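Local coordinates for protein N2152 (Neocallimastix frontalis, PDB 5U22) that probably hydrolyses rare arabinosyl substrates as a polyspecific family 39 glycoside hydrolase of a rumen anaerobic fungus, at residues 206-219 with 237-250. Numbering follows the deposited sequence.
With EDO (1,2-ethanediol), chain E.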
ATOM      1  N   LEU A 206      -4.488 -12.558  19.047  1.00 21.94           N
ATOM      2  CA  LEU A 206      -4.757 -11.436  18.157  1.00 16.36           C
ATOM      3  C   LEU A 206      -3.470 -10.988  17.477  1.00 19.01           C
ATOM      4  O   LEU A 206      -2.437 -10.845  18.144  1.00 20.31           O
ATOM      5  CB  LEU A 206      -5.363 -10.261  18.924  1.00 18.56           C
ATOM      6  CG  LEU A 206      -6.808 -10.375  19.414  1.00 19.93           C
ATOM      7  CD1 LEU A 206      -7.099  -9.281  20.418  1.00 21.90           C
ATOM      8  CD2 LEU A 206      -7.778 -10.280  18.241  1.00 22.88           C
ATOM      9  N   PRO A 207      -3.493 -10.738  16.168  1.00 18.38           N
ATOM     10  CA  PRO A 207      -2.305 -10.188  15.512  1.00 20.35           C
ATOM     11  C   PRO A 207      -1.981  -8.805  16.062  1.00 16.74           C
ATOM     12  O   PRO A 207      -2.851  -8.087  16.562  1.00 19.02           O
ATOM     13  CB  PRO A 207      -2.710 -10.125  14.031  1.00 15.57           C
ATOM     14  CG  PRO A 207      -4.193 -10.020  14.045  1.00 17.42           C
ATOM     15  CD  PRO A 207      -4.664 -10.784  15.277  1.00 18.36           C
ATOM     16  N   ASP A 208      -0.704  -8.443  15.985  1.00 15.94           N
ATOM     17  CA  ASP A 208      -0.332  -7.065  16.286  1.00 16.82           C
ATOM     18  C   ASP A 208      -0.732  -6.123  15.164  1.00 19.52           C
ATOM     19  O   ASP A 208      -1.057  -4.956  15.418  1.00 19.54           O
ATOM     20  CB  ASP A 208       1.162  -6.975  16.524  1.00 16.99           C
ATOM     21  CG  ASP A 208       1.607  -7.887  17.615  1.00 21.10           C
ATOM     22  OD1 ASP A 208       0.978  -7.841  18.696  1.00 17.90           O
ATOM     23  OD2 ASP A 208       2.549  -8.666  17.379  1.00 17.77           O
ATOM     24  N   ILE A 209      -0.693  -6.608  13.926  1.00 16.41           N
ATOM     25  CA  ILE A 209      -1.050  -5.838  12.741  1.00 15.40           C
ATOM     26  C   ILE A 209      -2.058  -6.675  11.962  1.00 14.89           C
ATOM     27  O   ILE A 209      -1.759  -7.819  11.591  1.00 14.78           O
ATOM     28  CB  ILE A 209       0.179  -5.516  11.868  1.00 19.29           C
ATOM     29  CG1 ILE A 209       1.312  -4.917  12.714  1.00 16.97           C
ATOM     30  CG2 ILE A 209      -0.205  -4.564  10.738  1.00 15.93           C
ATOM     31  CD1 ILE A 209       2.650  -4.793  11.972  1.00 22.38           C
ATOM     32  N   ILE A 210      -3.252  -6.119  11.736  1.00 15.34           N
ATOM     33  CA  ILE A 210      -4.310  -6.827  11.021  1.00 15.95           C
ATOM     34  C   ILE A 210      -4.053  -6.701   9.526  1.00 17.22           C
ATOM     35  O   ILE A 210      -3.664  -5.638   9.033  1.00 15.85           O
ATOM     36  CB  ILE A 210      -5.694  -6.273  11.414  1.00 19.17           C
ATOM     37  CG1 ILE A 210      -6.818  -7.228  10.998  1.00 16.23           C
ATOM     38  CG2 ILE A 210      -5.929  -4.880  10.823  1.00 14.25           C
ATOM     39  CD1 ILE A 210      -6.893  -8.480  11.880  1.00 19.33           C
ATOM     40  N   ALA A 211      -4.252  -7.793   8.791  1.00 15.82           N
ATOM     41  CA  ALA A 211      -3.898  -7.828   7.382  1.00 13.87           C
ATOM     42  C   ALA A 211      -5.010  -8.471   6.570  1.00 13.34           C
ATOM     43  O   ALA A 211      -5.543  -9.519   6.950  1.00 15.51           O
ATOM     44  CB  ALA A 211      -2.601  -8.629   7.157  1.00 16.98           C
ATOM     45  N   TRP A 212      -5.337  -7.848   5.442  1.00 15.31           N
ATOM     46  CA  TRP A 212      -6.106  -8.509   4.396  1.00 15.92           C
ATOM     47  C   TRP A 212      -5.756  -7.859   3.069  1.00 16.01           C
ATOM     48  O   TRP A 212      -4.996  -6.885   3.015  1.00 15.78           O
ATOM     49  CB  TRP A 212      -7.614  -8.450   4.661  1.00 14.11           C
ATOM     50  CG  TRP A 212      -8.287  -7.107   4.587  1.00 15.20           C
ATOM     51  CD1 TRP A 212      -8.851  -6.521   3.474  1.00 13.47           C
ATOM     52  CD2 TRP A 212      -8.534  -6.209   5.680  1.00 14.26           C
ATOM     53  NE1 TRP A 212      -9.410  -5.308   3.819  1.00 13.81           N
ATOM     54  CE2 TRP A 212      -9.232  -5.094   5.162  1.00 17.75           C
ATOM     55  CE3 TRP A 212      -8.224  -6.238   7.048  1.00 16.05           C
ATOM     56  CZ2 TRP A 212      -9.622  -4.008   5.963  1.00 14.66           C
ATOM     57  CZ3 TRP A 212      -8.622  -5.172   7.849  1.00 14.07           C
ATOM     58  CH2 TRP A 212      -9.316  -4.068   7.301  1.00 13.98           C
ATOM     59  N   HIS A 213      -6.324  -8.402   1.997  1.00 15.87           N
ATOM     60  CA  HIS A 213      -6.026  -7.967   0.642  1.00 14.59           C
ATOM     61  C   HIS A 213      -7.226  -7.256   0.041  1.00 14.63           C
ATOM     62  O   HIS A 213      -8.376  -7.555   0.371  1.00 16.32           O
ATOM     63  CB  HIS A 213      -5.629  -9.159  -0.215  1.00 13.91           C
ATOM     64  CG  HIS A 213      -4.403  -9.852   0.282  1.00 16.52           C
ATOM     65  ND1 HIS A 213      -4.015 -11.100  -0.158  1.00 17.11           N
ATOM     66  CD2 HIS A 213      -3.476  -9.467   1.193  1.00 18.23           C
ATOM     67  CE1 HIS A 213      -2.902 -11.450   0.461  1.00 15.89           C
ATOM     68  NE2 HIS A 213      -2.557 -10.481   1.292  1.00 13.79           N
ATOM     69  N   GLU A 214      -6.947  -6.300  -0.846  1.00 12.68           N
ATOM     70  CA  GLU A 214      -7.992  -5.564  -1.571  1.00 14.46           C
ATOM     71  C   GLU A 214      -7.666  -5.672  -3.058  1.00 16.06           C
ATOM     72  O   GLU A 214      -7.110  -4.756  -3.675  1.00 15.06           O
ATOM     73  CB  GLU A 214      -8.100  -4.103  -1.099  1.00 16.59           C
ATOM     74  CG  GLU A 214      -8.597  -3.937   0.351  1.00 13.93           C
ATOM     75  CD  GLU A 214     -10.094  -4.213   0.518  1.00 17.11           C
ATOM     76  OE1 GLU A 214     -10.742  -4.740  -0.424  1.00 15.74           O
ATOM     77  OE2 GLU A 214     -10.621  -3.887   1.609  1.00 19.09           O
ATOM     78  N   LEU A 215      -8.038  -6.811  -3.636  1.00 17.54           N
ATOM     79  CA  LEU A 215      -7.727  -7.118  -5.022  1.00 13.74           C
ATOM     80  C   LEU A 215      -8.957  -7.628  -5.768  1.00 18.42           C
ATOM     81  O   LEU A 215      -8.824  -8.139  -6.881  1.00 16.63           O
ATOM     82  CB  LEU A 215      -6.575  -8.136  -5.088  1.00 16.13           C
ATOM     83  CG  LEU A 215      -6.628  -9.323  -4.115  1.00 18.45           C
ATOM     84  CD1 LEU A 215      -7.724 -10.350  -4.483  1.00 14.99           C
ATOM     85  CD2 LEU A 215      -5.258  -9.993  -4.068  1.00 13.84           C
ATOM     86  N   SER A 216     -10.151  -7.468  -5.188  1.00 15.25           N
ATOM     87  CA  SER A 216     -11.386  -8.061  -5.686  1.00 15.49           C
ATOM     88  C   SER A 216     -12.369  -7.037  -6.226  1.00 20.41           C
ATOM     89  O   SER A 216     -13.466  -7.420  -6.635  1.00 19.54           O
ATOM     90  CB  SER A 216     -12.078  -8.852  -4.567  1.00 16.81           C
ATOM     91  OG  SER A 216     -11.232  -9.852  -4.056  1.00 21.11           O
ATOM     92  N   GLY A 217     -12.012  -5.755  -6.231  1.00 19.83           N
ATOM     93  CA  GLY A 217     -12.937  -4.694  -6.591  1.00 19.77           C
ATOM     94  C   GLY A 217     -12.832  -3.562  -5.594  1.00 17.30           C
ATOM     95  O   GLY A 217     -12.944  -3.780  -4.385  1.00 19.14           O
ATOM     96  N   ILE A 218     -12.612  -2.343  -6.081  1.00 14.55           N
ATOM     97  CA  ILE A 218     -12.262  -1.253  -5.174  1.00 16.07           C
ATOM     98  C   ILE A 218     -13.476  -0.644  -4.469  1.00 15.41           C
ATOM     99  O   ILE A 218     -13.317  -0.016  -3.416  1.00 17.45           O
ATOM    100  CB  ILE A 218     -11.478  -0.185  -5.955  1.00 15.61           C
ATOM    101  CG1 ILE A 218     -10.700   0.713  -4.982  1.00 17.60           C
ATOM    102  CG2 ILE A 218     -12.428   0.621  -6.847  1.00 16.34           C
ATOM    103  CD1 ILE A 218      -9.827   1.754  -5.648  1.00 16.64           C
ATOM    104  N   ASP A 219     -14.686  -0.840  -5.006  1.00 14.77           N
ATOM    105  CA  ASP A 219     -15.870  -0.140  -4.499  1.00 20.59           C
ATOM    106  C   ASP A 219     -16.018  -0.269  -2.984  1.00 15.23           C
ATOM    107  O   ASP A 219     -16.346   0.711  -2.298  1.00 15.35           O
ATOM    108  CB  ASP A 219     -17.134  -0.678  -5.185  1.00 20.26           C
ATOM    109  CG  ASP A 219     -17.087  -0.557  -6.693  1.00 21.21           C
ATOM    110  OD1 ASP A 219     -16.270  -1.253  -7.339  1.00 23.48           O
ATOM    111  OD2 ASP A 219     -17.889   0.219  -7.241  1.00 22.74           O
ATOM    112  N   ILE A 237     -11.728  -4.854  21.314  1.00 18.75           N
ATOM    113  CA  ILE A 237     -10.350  -5.074  20.888  1.00 21.42           C
ATOM    114  C   ILE A 237      -9.706  -3.711  20.686  1.00 19.05           C
ATOM    115  O   ILE A 237     -10.262  -2.858  19.984  1.00 19.61           O
ATOM    116  CB  ILE A 237     -10.298  -5.919  19.601  1.00 23.50           C
ATOM    117  CG1 ILE A 237     -10.914  -7.301  19.857  1.00 19.82           C
ATOM    118  CG2 ILE A 237      -8.864  -6.045  19.096  1.00 22.43           C
ATOM    119  CD1 ILE A 237     -11.102  -8.149  18.613  1.00 18.61           C
ATOM    120  N   SER A 238      -8.558  -3.485  21.323  1.00 20.76           N
ATOM    121  CA  SER A 238      -7.867  -2.217  21.135  1.00 18.77           C
ATOM    122  C   SER A 238      -7.411  -2.081  19.684  1.00 28.06           C
ATOM    123  O   SER A 238      -7.030  -3.062  19.036  1.00 22.26           O
ATOM    124  CB  SER A 238      -6.683  -2.089  22.094  1.00 26.86           C
ATOM    125  OG  SER A 238      -5.810  -3.190  21.992  1.00 33.39           O
ATOM    126  N   GLU A 239      -7.473  -0.852  19.175  1.00 21.38           N
ATOM    127  CA  GLU A 239      -7.236  -0.580  17.763  1.00 21.64           C
ATOM    128  C   GLU A 239      -5.894  -1.135  17.290  1.00 19.54           C
ATOM    129  O   GLU A 239      -4.845  -0.838  17.869  1.00 20.37           O
ATOM    130  CB  GLU A 239      -7.300   0.927  17.538  1.00 27.74           C
ATOM    131  CG  GLU A 239      -7.531   1.337  16.113  1.00 35.33           C
ATOM    132  CD  GLU A 239      -7.276   2.807  15.891  1.00 38.81           C
ATOM    133  OE1 GLU A 239      -7.989   3.623  16.508  1.00 42.25           O
ATOM    134  OE2 GLU A 239      -6.368   3.143  15.096  1.00 44.03           O
ATOM    135  N   ARG A 240      -5.932  -1.953  16.197  1.00 20.54           N
ATOM    136  CA  ARG A 240      -4.746  -2.517  15.557  1.00 19.38           C
ATOM    137  C   ARG A 240      -4.355  -1.693  14.333  1.00 19.22           C
ATOM    138  O   ARG A 240      -5.231  -1.202  13.614  1.00 18.10           O
ATOM    139  CB  ARG A 240      -4.993  -3.959  15.109  1.00 18.58           C
ATOM    140  CG  ARG A 240      -5.325  -4.940  16.229  1.00 24.12           C
ATOM    141  CD  ARG A 240      -4.319  -4.779  17.329  1.00 26.25           C
ATOM    142  NE  ARG A 240      -4.083  -5.967  18.138  1.00 21.29           N
ATOM    143  CZ  ARG A 240      -4.557  -6.143  19.367  1.00 23.78           C
ATOM    144  NH1 ARG A 240      -5.348  -5.226  19.922  1.00 24.26           N
ATOM    145  NH2 ARG A 240      -4.246  -7.239  20.042  1.00 21.62           N
ATOM    146  N   PRO A 241      -3.052  -1.536  14.074  1.00 16.35           N
ATOM    147  CA  PRO A 241      -2.619  -1.026  12.764  1.00 19.73           C
ATOM    148  C   PRO A 241      -3.090  -1.961  11.667  1.00 19.45           C
ATOM    149  O   PRO A 241      -3.123  -3.181  11.844  1.00 18.39           O
ATOM    150  CB  PRO A 241      -1.086  -1.032  12.854  1.00 19.56           C
ATOM    151  CG  PRO A 241      -0.764  -1.172  14.307  1.00 23.34           C
ATOM    152  CD  PRO A 241      -1.920  -1.873  14.950  1.00 19.08           C
ATOM    153  N   ILE A 242      -3.429  -1.376  10.517  1.00 14.71           N
ATOM    154  CA  ILE A 242      -3.947  -2.115   9.370  1.00 13.49           C
ATOM    155  C   ILE A 242      -2.880  -2.161   8.287  1.00 16.79           C
ATOM    156  O   ILE A 242      -2.317  -1.124   7.922  1.00 15.38           O
ATOM    157  CB  ILE A 242      -5.227  -1.467   8.818  1.00 15.86           C
ATOM    158  CG1 ILE A 242      -6.323  -1.447   9.879  1.00 19.17           C
ATOM    159  CG2 ILE A 242      -5.683  -2.184   7.547  1.00 18.55           C
ATOM    160  CD1 ILE A 242      -7.529  -0.623   9.465  1.00 15.65           C
ATOM    161  N   THR A 243      -2.631  -3.352   7.746  1.00 17.68           N
ATOM    162  CA  THR A 243      -1.790  -3.488   6.566  1.00 13.03           C
ATOM    163  C   THR A 243      -2.583  -4.167   5.454  1.00 14.85           C
ATOM    164  O   THR A 243      -3.037  -5.306   5.605  1.00 14.90           O
ATOM    165  CB  THR A 243      -0.485  -4.233   6.887  1.00 15.19           C
ATOM    166  OG1 THR A 243       0.320  -4.284   5.710  1.00 14.58           O
ATOM    167  CG2 THR A 243      -0.699  -5.654   7.392  1.00 15.71           C
ATOM    168  N   ILE A 244      -2.790  -3.448   4.349  1.00 15.88           N
ATOM    169  CA  ILE A 244      -3.448  -4.030   3.185  1.00 15.84           C
ATOM    170  C   ILE A 244      -2.333  -4.468   2.255  1.00 15.38           C
ATOM    171  O   ILE A 244      -1.939  -3.716   1.362  1.00 15.99           O
ATOM    172  CB  ILE A 244      -4.410  -3.035   2.504  1.00 17.18           C
ATOM    173  CG1 ILE A 244      -5.429  -2.510   3.518  1.00 12.83           C
ATOM    174  CG2 ILE A 244      -5.138  -3.686   1.322  1.00 14.51           C
ATOM    175  CD1 ILE A 244      -6.207  -3.613   4.242  1.00 14.60           C
ATOM    176  N   ASN A 245      -1.786  -5.667   2.473  1.00 13.71           N
ATOM    177  CA  ASN A 245      -0.473  -5.949   1.918  1.00 17.17           C
ATOM    178  C   ASN A 245      -0.531  -6.613   0.553  1.00 13.67           C
ATOM    179  O   ASN A 245       0.501  -7.082   0.066  1.00 14.62           O
ATOM    180  CB  ASN A 245       0.400  -6.747   2.912  1.00 21.02           C
ATOM    181  CG  ASN A 245      -0.223  -8.050   3.375  1.00 19.05           C
ATOM    182  OD1 ASN A 245      -1.119  -8.599   2.730  1.00 18.66           O
ATOM    183  ND2 ASN A 245       0.278  -8.573   4.493  1.00 16.80           N
ATOM    184  N   GLU A 246      -1.704  -6.612  -0.085  1.00 16.60           N
ATOM    185  CA  GLU A 246      -1.840  -6.733  -1.538  1.00 12.76           C
ATOM    186  C   GLU A 246      -3.024  -5.882  -1.958  1.00 17.07           C
ATOM    187  O   GLU A 246      -4.114  -6.051  -1.409  1.00 14.40           O
ATOM    188  CB  GLU A 246      -2.067  -8.184  -1.988  1.00 11.85           C
ATOM    189  CG  GLU A 246      -0.882  -9.132  -1.682  1.00 14.35           C
ATOM    190  CD  GLU A 246      -1.092 -10.509  -2.266  1.00 16.67           C
ATOM    191  OE1 GLU A 246      -1.754 -10.585  -3.316  1.00 15.81           O
ATOM    192  OE2 GLU A 246      -0.608 -11.504  -1.676  1.00 16.20           O
ATOM    193  N   TYR A 247      -2.830  -4.977  -2.923  1.00 13.15           N
ATOM    194  CA  TYR A 247      -3.967  -4.212  -3.431  1.00 13.30           C
ATOM    195  C   TYR A 247      -3.840  -3.954  -4.924  1.00 16.43           C
ATOM    196  O   TYR A 247      -2.746  -3.702  -5.431  1.00 15.88           O
ATOM    197  CB  TYR A 247      -4.149  -2.867  -2.696  1.00 13.20           C
ATOM    198  CG  TYR A 247      -3.090  -1.788  -2.891  1.00 13.41           C
ATOM    199  CD1 TYR A 247      -2.076  -1.604  -1.954  1.00 12.65           C
ATOM    200  CD2 TYR A 247      -3.159  -0.897  -3.958  1.00 12.87           C
ATOM    201  CE1 TYR A 247      -1.128  -0.599  -2.106  1.00 15.89           C
ATOM    202  CE2 TYR A 247      -2.217   0.100  -4.123  1.00 15.47           C
ATOM    203  CZ  TYR A 247      -1.212   0.253  -3.196  1.00 16.77           C
ATOM    204  OH  TYR A 247      -0.284   1.253  -3.355  1.00 15.96           O
ATOM    205  N   CYS A 248      -4.981  -3.987  -5.612  1.00 13.74           N
ATOM    206  CA  CYS A 248      -5.031  -3.790  -7.059  1.00 14.00           C
ATOM    207  C   CYS A 248      -6.481  -3.631  -7.468  1.00 16.80           C
ATOM    208  O   CYS A 248      -7.376  -4.171  -6.816  1.00 14.88           O
ATOM    209  CB  CYS A 248      -4.412  -4.984  -7.797  1.00 15.77           C
ATOM    210  SG  CYS A 248      -4.161  -4.778  -9.581  1.00 16.80           S
ATOM    211  N   ASP A 249      -6.704  -2.878  -8.544  1.00 15.21           N
ATOM    212  CA  ASP A 249      -8.003  -2.886  -9.199  1.00 14.87           C
ATOM    213  C   ASP A 249      -8.399  -4.315  -9.553  1.00 15.00           C
ATOM    214  O   ASP A 249      -7.543  -5.185  -9.741  1.00 13.66           O
ATOM    215  CB  ASP A 249      -7.953  -2.034 -10.474  1.00 15.83           C
ATOM    216  CG  ASP A 249      -9.314  -1.869 -11.103  1.00 19.43           C
ATOM    217  OD1 ASP A 249     -10.077  -1.017 -10.613  1.00 16.00           O
ATOM    218  OD2 ASP A 249      -9.639  -2.607 -12.057  1.00 17.68           O
ATOM    219  N   GLU A 250      -9.713  -4.558  -9.657  1.00 15.18           N
ATOM    220  CA  GLU A 250     -10.192  -5.880 -10.060  1.00 17.57           C
ATOM    221  C   GLU A 250      -9.555  -6.344 -11.366  1.00 17.52           C
ATOM    222  O   GLU A 250      -9.302  -7.544 -11.542  1.00 18.61           O
ATOM    223  CB  GLU A 250     -11.723  -5.878 -10.184  1.00 20.81           C
ATOM    224  CG  GLU A 250     -12.303  -4.910 -11.240  1.00 22.93           C
ATOM    225  CD  GLU A 250     -13.721  -4.454 -10.900  1.00 26.06           C
ATOM    226  OE1 GLU A 250     -13.890  -3.789  -9.857  1.00 19.62           O
ATOM    227  OE2 GLU A 250     -14.668  -4.769 -11.662  1.00 23.13           O
TER
HETATM  228  C1  EDO E 504      -5.758  -6.658  23.708  1.00 21.96           C
HETATM  229  O1  EDO E 504      -4.441  -6.412  23.209  1.00 27.54           O
HETATM  230  C2  EDO E 504      -6.830  -6.080  22.811  1.00 11.52           C
HETATM  231  O2  EDO E 504      -8.114  -6.197  23.420  1.00 30.75           O
HETATM  232  O   HOH W   1      -1.597  -8.522  19.523  1.00 19.79           O
HETATM  233  O   HOH W   2      -6.846  -7.499  -8.569  1.00 14.86           O
HETATM  234  O   HOH W   3      -9.815  -4.112  -5.508  1.00 16.09           O
HETATM  235  O   HOH W   4     -11.786  -2.502  -8.922  1.00 17.62           O
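I237 CG2 touches L206 CD1 at the start of this parallel beta-alpha-beta unit of the TIM barrel, whose two strands are connected by helix 221-235. R240, bent at chi2 (-49°), sends NE in its guanidinium plane to P207 O (2.9 Å), while NH2 reaches water 1, which also binds L206 O. P241 O takes I210 N, and T243 N returns a nearly straight bond to I210 O (2.8 Å), pairing strands 209-212 and 242-245. I242 CG1 lies beside I210 CG2 on the side of helix 221-235; T243 CG2 meets A211 CB and I209 CG2 on the other. I244 CD1 sits over the five-membered ring of W212, 3.6 Å from its centroid, and the indole is held by NE1 bonding E214 OE2, itself bound to H224. N245 OD1, its amide also tied to E143, takes a weak bond from H213 NE2; H213 ND1 goes to E147. The register shifts by one between A211 and E214, so E246 O, not N245 O, accepts E214 N. The E246 carboxylate, which meets R68 and a bound buffer molecule, stacks 28° from the H213 ring plane. C248 N bonds E214 O, and E250 OE1 ends 3.5 Å from G217 CA.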